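Local coordinates for protein flavin-containing monooxygenase (Allium sativum, PDB 6WPU) that binds FAD and probably catalyses the S-oxygenation of S-allyl-L-cysteine in garlic, probably giving alliin, at residues S412-E415 / E416-L420; D195-P198 / G199-H203; Y207-P210 / E211-H214. One frame throughout, in Å; residues are numbered along the deposited sequence.

Interaction 1 of 3, residues S412-E415 / E416-L420; sequences SCIE and EWRRL
E415 sits at the N-cap position of helix 416-431 and reaches forward to R418. The tight part is a side-on salt bridge in which each carboxylate oxygen takes one nitrogen. R418 NE lies 2.8 Å from E415 OE1, and R418 NH2 lies 3.0 Å from E415 OE2. Both bonds are nearly straight. OE2 is met on its syn lone pair, while NE approaches OE1 30° out of the carboxylate plane. E415 CB lies over the face of the W417 five-membered ring, 3.6 Å from the centroid, in a CH-pi contact. W417 CG stands between its backbone N and carbonyl carbon (chi1 66°), which turns the indole back alongside E415. The E415 carbonyl O accepts R419 N at 3.2 Å and, weakly, R418 N, so it begins the helical bonding. With an alanine here the CB would still lie over the indole, but R418 NE and NH2 would probably lose their carboxylate mate and the guanidinium be freer to turn. The other side is looser. I414 CG2 touches R418 CB only at 4.0 Å, and a water bridges I414 O to R419 NE. R419 NH2 makes salt bridges to D403 and D400. Helix 398-409 backs I414 and R419, helix 443-453 packs on W417, and the backbone carbonyls of V97 (helix 95-98) and G99 take R418 NH1.

Interaction 2 of 3, residues D195-P198 / G199-H203; sequences DVWP and GKQMH
A turn leading into strand 200-203, at the surface end of a mixed sheet, lays the indole of W197 forward along the chain that follows it. The indole lies across G199. G199 CA stands over the face of the six-membered ring, 3.5 Å from the centroid and 18° off the ring normal, a CH-pi contact. G199 N lies over the same ring system, nearer its rim, 3.5 Å from W197 CE3. G199 C belongs to this face contact too, 3.2 Å from W197 CZ3. At the ring's edge the partner is K200 O, which lies in the ring plane, 3.3 Å from W197 CH2. The extended first torsion of W197, with CG anti to the backbone N (chi1 -179°), carries the indole against the G199 backbone. The ring sits so close to G199 that the position of a CB would fall 2.5 Å from W197 CH2. No hydrogen bond crosses between the two segments. The indole is anchored instead by W197 NE1 bonding to the G275 carbonyl, and the ring also packs on V287 and I290. Q201 touches the ring only loosely, and its OE1 is bonded to H292. Backbone bonds from K200 and M202 join strand 289-292 and its approach. The contact thus marks the entry to an edge strand, 200-203, which runs parallel to 289-292 in the mixed sheet of this flavin-containing monooxygenase, a sheet consistent with the family's second nucleotide-binding type domain.

Interaction 3 of 3, residues Y207-P210 / E211-H214; sequences YRIP and EPFH
P210 and F213 close a short 3-10 turn, 211-213, in the loop between strands 200-203 and 217-221. F213 N bonds to P210 O at 2.9 Å, with the donor 42° out of the carbonyl plane. The F213 ring turns back toward the incoming chain, edge first. CG is anti to the carbonyl carbon, which brings the ring edge to I209 O, 3.5 Å from F213 CE1. The same F213 CE1 meets the edge of the Y207 ring, 3.4 Å from Y207 CE1. The two rings are oblique, with planes at 53° and centroids 5.7 Å apart. On the outer side, I209 and P212 meet through methyl and ring carbons, I209 CD1 lying 3.9 Å from P212 CD. The bend of E211 at chi2 (82°) brings its OE1 to 3.2 Å from P210 CD, next to I209 CB.

The next shell fixes these groups. Y207 OH is hydrogen-bonded to D233 OD2 of helix 225-234, and I230 and V234 of the same helix pack on the Y207 ring. F213 rests on V289 and M291 of strand 289-292, as well as on V234. R208 points the other way, bonding to the carbonyls of T64, D66 and H205. R208 NH1 also bonds to the carbonyl of the preceding residue: it approaches Y207 O from above the carbonyl plane, at 2.9 Å.

Interactions 2 and 3 are close neighbours, with centres about 17 Å apart. They touch where M202 SD packs on F213 CZ, 3.9 Å away. Interaction 2 lies at the entry to strand 200-203 and interaction 3 in the loop that leaves it; both pack on strand 289-292. Interaction 2 is a surface contact, and interaction 3 is partly buried. Interaction 1 is also partly buried but stands apart, its centre about 45 Å from that of interaction 2, among helices near the C-terminus. Its chemistry is largely polar, a salt bridge and backbone bonds at a helix start, with an indole alongside. Interaction 2 rests on an aromatic ring over glycine, and interaction 3 on oblique rings and one turn bond.

Interaction 1 of 3, residues S412-E415 / E416-L420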
# COMPACT_ATOMS: atom_id res chain seq x y z
N SER A 412 -2.29 -21.65 10.29
CA SER A 412 -1.27 -21.38 11.30
C SER A 412 -1.19 -19.88 11.57
O SER A 412 -1.50 -19.05 10.72
CB SER A 412 0.08 -21.89 10.83
OG SER A 412 0.09 -23.30 10.78
N CYS A 413 -0.77 -19.55 12.79
CA CYS A 413 -0.56 -18.17 13.22
C CYS A 413 0.78 -17.64 12.71
O CYS A 413 1.65 -18.40 12.27
CB CYS A 413 -0.63 -18.07 14.75
SG CYS A 413 -2.31 -18.32 15.48
N ILE A 414 0.94 -16.32 12.76
CA ILE A 414 2.19 -15.70 12.31
C ILE A 414 3.34 -16.20 13.18
O ILE A 414 3.22 -16.33 14.40
CB ILE A 414 2.07 -14.17 12.35
CG1 ILE A 414 1.04 -13.68 11.33
CG2 ILE A 414 3.42 -13.49 12.09
CD1 ILE A 414 1.34 -14.09 9.89
N GLU A 415 4.46 -16.51 12.52
CA GLU A 415 5.63 -17.03 13.22
C GLU A 415 6.17 -15.99 14.20
O GLU A 415 6.07 -14.78 13.97
CB GLU A 415 6.73 -17.43 12.22
CG GLU A 415 6.29 -18.27 11.02
CD GLU A 415 5.93 -17.41 9.82
OE1 GLU A 415 5.34 -16.32 10.02
OE2 GLU A 415 6.24 -17.80 8.67
N GLU A 416 6.76 -16.48 15.30
CA GLU A 416 7.31 -15.57 16.30
C GLU A 416 8.48 -14.78 15.75
O GLU A 416 8.62 -13.58 16.03
CB GLU A 416 7.72 -16.33 17.56
CG GLU A 416 6.60 -16.53 18.55
CD GLU A 416 5.81 -17.79 18.27
OE1 GLU A 416 6.24 -18.57 17.40
OE2 GLU A 416 4.76 -17.99 18.93
N TRP A 417 9.36 -15.43 14.98
CA TRP A 417 10.48 -14.72 14.38
C TRP A 417 9.99 -13.56 13.50
O TRP A 417 10.68 -12.54 13.38
CB TRP A 417 11.37 -15.68 13.58
CG TRP A 417 10.72 -16.30 12.37
CD1 TRP A 417 10.24 -17.57 12.26
CD2 TRP A 417 10.49 -15.67 11.09
NE1 TRP A 417 9.72 -17.77 11.00
CE2 TRP A 417 9.86 -16.62 10.26
CE3 TRP A 417 10.76 -14.39 10.56
CZ2 TRP A 417 9.48 -16.34 8.95
CZ3 TRP A 417 10.37 -14.11 9.25
CH2 TRP A 417 9.74 -15.09 8.46
N ARG A 418 8.81 -13.70 12.89
CA ARG A 418 8.32 -12.65 12.00
C ARG A 418 7.80 -11.47 12.80
O ARG A 418 8.02 -10.31 12.41
CB ARG A 418 7.23 -13.20 11.07
CG ARG A 418 7.09 -12.41 9.75
CD ARG A 418 5.86 -12.84 8.93
NE ARG A 418 5.93 -14.17 8.33
CZ ARG A 418 6.08 -14.41 7.03
NH1 ARG A 418 6.18 -13.39 6.18
NH2 ARG A 418 6.10 -15.66 6.56
N ARG A 419 7.14 -11.73 13.93
CA ARG A 419 6.77 -10.64 14.83
C ARG A 419 8.00 -9.91 15.32
O ARG A 419 8.05 -8.67 15.32
CB ARG A 419 5.95 -11.17 16.01
CG ARG A 419 4.48 -11.46 15.72
CD ARG A 419 3.83 -12.05 16.95
NE ARG A 419 2.41 -12.37 16.79
CZ ARG A 419 1.42 -11.55 17.13
NH1 ARG A 419 1.70 -10.34 17.61
NH2 ARG A 419 0.16 -11.91 16.96
N LEU A 420 9.03 -10.66 15.72
CA LEU A 420 10.23 -10.05 16.29
C LEU A 420 11.02 -9.28 15.23
O LEU A 420 11.54 -8.20 15.51
CB LEU A 420 11.10 -11.13 16.95
CG LEU A 420 10.50 -11.81 18.18
CD1 LEU A 420 11.39 -12.94 18.66
CD2 LEU A 420 10.25 -10.79 19.30
O HOH W 1 1.52 -15.14 15.88

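Interaction 2 of 3, residues D195-P198 / G199-H203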
# COMPACT_ATOMS: atom_id res chain seq x y z
N ASP A 195 -0.16 29.79 -2.15
CA ASP A 195 -0.76 30.37 -3.35
C ASP A 195 0.08 31.49 -3.96
O ASP A 195 -0.11 31.81 -5.14
CB ASP A 195 -2.16 30.89 -3.04
CG ASP A 195 -3.14 29.78 -2.74
OD1 ASP A 195 -3.00 28.66 -3.31
OD2 ASP A 195 -4.06 30.01 -1.92
N VAL A 196 1.00 32.09 -3.21
CA VAL A 196 1.90 33.10 -3.76
C VAL A 196 3.32 32.58 -3.94
O VAL A 196 4.20 33.35 -4.36
CB VAL A 196 1.91 34.38 -2.89
CG1 VAL A 196 0.52 34.98 -2.79
CG2 VAL A 196 2.50 34.10 -1.52
N TRP A 197 3.58 31.32 -3.63
CA TRP A 197 4.95 30.83 -3.73
C TRP A 197 5.25 30.47 -5.18
O TRP A 197 4.48 29.73 -5.80
CB TRP A 197 5.14 29.63 -2.81
CG TRP A 197 6.52 29.08 -2.82
CD1 TRP A 197 7.64 29.61 -2.22
CD2 TRP A 197 6.94 27.88 -3.47
NE1 TRP A 197 8.72 28.80 -2.45
CE2 TRP A 197 8.32 27.73 -3.22
CE3 TRP A 197 6.28 26.91 -4.24
CZ2 TRP A 197 9.06 26.66 -3.71
CZ3 TRP A 197 7.01 25.83 -4.71
CH2 TRP A 197 8.38 25.72 -4.45
N PRO A 198 6.34 30.97 -5.76
CA PRO A 198 6.55 30.85 -7.22
C PRO A 198 7.25 29.60 -7.73
O PRO A 198 7.38 29.45 -8.95
CB PRO A 198 7.41 32.09 -7.52
CG PRO A 198 8.20 32.32 -6.27
CD PRO A 198 7.26 31.95 -5.14
N GLY A 199 7.69 28.69 -6.87
CA GLY A 199 8.54 27.59 -7.30
C GLY A 199 7.77 26.37 -7.80
O GLY A 199 6.59 26.43 -8.15
N LYS A 200 8.48 25.25 -7.84
CA LYS A 200 7.93 24.00 -8.35
C LYS A 200 7.30 23.20 -7.21
O LYS A 200 7.94 22.95 -6.19
CB LYS A 200 9.01 23.15 -9.02
CG LYS A 200 9.65 23.75 -10.27
CD LYS A 200 10.64 22.77 -10.88
CE LYS A 200 11.46 23.41 -11.98
NZ LYS A 200 12.49 24.33 -11.40
N GLN A 201 6.06 22.79 -7.41
CA GLN A 201 5.31 21.99 -6.45
C GLN A 201 5.00 20.65 -7.09
O GLN A 201 4.56 20.61 -8.25
CB GLN A 201 4.00 22.70 -6.08
CG GLN A 201 3.82 22.98 -4.62
CD GLN A 201 2.39 23.36 -4.29
OE1 GLN A 201 1.77 22.78 -3.39
NE2 GLN A 201 1.85 24.35 -5.01
N MET A 202 5.25 19.56 -6.36
CA MET A 202 4.99 18.22 -6.87
C MET A 202 4.62 17.29 -5.72
O MET A 202 4.89 17.57 -4.55
CB MET A 202 6.20 17.65 -7.62
CG MET A 202 7.44 17.55 -6.74
SD MET A 202 8.86 16.80 -7.56
CE MET A 202 8.22 15.15 -7.93
N HIS A 203 3.99 16.17 -6.08
CA HIS A 203 3.73 15.08 -5.15
C HIS A 203 4.77 13.99 -5.40
O HIS A 203 5.22 13.79 -6.52
CB HIS A 203 2.31 14.52 -5.34
CG HIS A 203 1.87 13.61 -4.23
ND1 HIS A 203 2.18 12.27 -4.20
CD2 HIS A 203 1.16 13.86 -3.10
CE1 HIS A 203 1.68 11.73 -3.10
NE2 HIS A 203 1.06 12.67 -2.42

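Interaction 3 of 3, residues Y207-P210 / E211-H214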
# COMPACT_ATOMS: atom_id res chain seq x y z
N TYR A 207 7.86 11.21 -8.09
CA TYR A 207 9.31 11.24 -7.87
C TYR A 207 9.92 9.95 -8.41
O TYR A 207 9.45 8.85 -8.10
CB TYR A 207 9.67 11.41 -6.39
CG TYR A 207 11.17 11.32 -6.25
CD1 TYR A 207 12.00 12.36 -6.72
CD2 TYR A 207 11.78 10.19 -5.73
CE1 TYR A 207 13.39 12.27 -6.64
CE2 TYR A 207 13.18 10.09 -5.65
CZ TYR A 207 13.96 11.14 -6.11
OH TYR A 207 15.33 11.05 -6.04
N ARG A 208 10.98 10.09 -9.22
CA ARG A 208 11.63 8.91 -9.79
C ARG A 208 13.13 8.88 -9.54
O ARG A 208 13.66 7.84 -9.12
CB ARG A 208 11.38 8.85 -11.30
CG ARG A 208 9.91 8.62 -11.67
CD ARG A 208 9.38 7.29 -11.10
NE ARG A 208 8.00 7.12 -11.52
CZ ARG A 208 6.95 7.44 -10.78
NH1 ARG A 208 7.11 7.92 -9.54
NH2 ARG A 208 5.73 7.26 -11.28
N ILE A 209 13.82 9.99 -9.81
CA ILE A 209 15.28 10.00 -9.82
C ILE A 209 15.78 11.34 -9.28
O ILE A 209 15.07 12.35 -9.36
CB ILE A 209 15.85 9.73 -11.23
CG1 ILE A 209 15.31 10.75 -12.25
CG2 ILE A 209 15.56 8.28 -11.65
CD1 ILE A 209 16.17 10.86 -13.55
N PRO A 210 17.00 11.38 -8.74
CA PRO A 210 17.47 12.62 -8.10
C PRO A 210 18.21 13.58 -9.02
O PRO A 210 18.36 14.75 -8.66
CB PRO A 210 18.41 12.10 -7.00
CG PRO A 210 18.96 10.81 -7.57
CD PRO A 210 17.86 10.22 -8.44
N GLU A 211 18.69 13.12 -10.18
CA GLU A 211 19.51 13.99 -11.03
C GLU A 211 18.88 15.35 -11.36
O GLU A 211 19.61 16.36 -11.32
CB GLU A 211 19.88 13.25 -12.33
CG GLU A 211 20.96 12.18 -12.19
CD GLU A 211 20.41 10.83 -11.67
OE1 GLU A 211 19.23 10.76 -11.28
OE2 GLU A 211 21.18 9.85 -11.64
N PRO A 212 17.59 15.47 -11.71
CA PRO A 212 17.05 16.81 -12.02
C PRO A 212 17.02 17.76 -10.83
O PRO A 212 16.74 18.94 -11.03
CB PRO A 212 15.64 16.51 -12.54
CG PRO A 212 15.32 15.16 -12.07
CD PRO A 212 16.62 14.42 -12.02
N PHE A 213 17.30 17.29 -9.61
CA PHE A 213 17.37 18.15 -8.43
C PHE A 213 18.80 18.64 -8.16
O PHE A 213 19.05 19.24 -7.11
CB PHE A 213 16.84 17.40 -7.20
CG PHE A 213 15.40 16.95 -7.33
CD1 PHE A 213 15.09 15.74 -7.95
CD2 PHE A 213 14.36 17.73 -6.85
CE1 PHE A 213 13.76 15.34 -8.09
CE2 PHE A 213 13.05 17.32 -6.98
CZ PHE A 213 12.75 16.13 -7.60
N HIS A 214 19.72 18.37 -9.08
CA HIS A 214 21.10 18.79 -8.94
C HIS A 214 21.20 20.27 -8.57
O HIS A 214 20.66 21.14 -9.26
CB HIS A 214 21.83 18.52 -10.26
CG HIS A 214 23.26 18.93 -10.24
ND1 HIS A 214 23.92 19.41 -11.35
CD2 HIS A 214 24.16 18.96 -9.23
CE1 HIS A 214 25.16 19.71 -11.03
NE2 HIS A 214 25.33 19.45 -9.74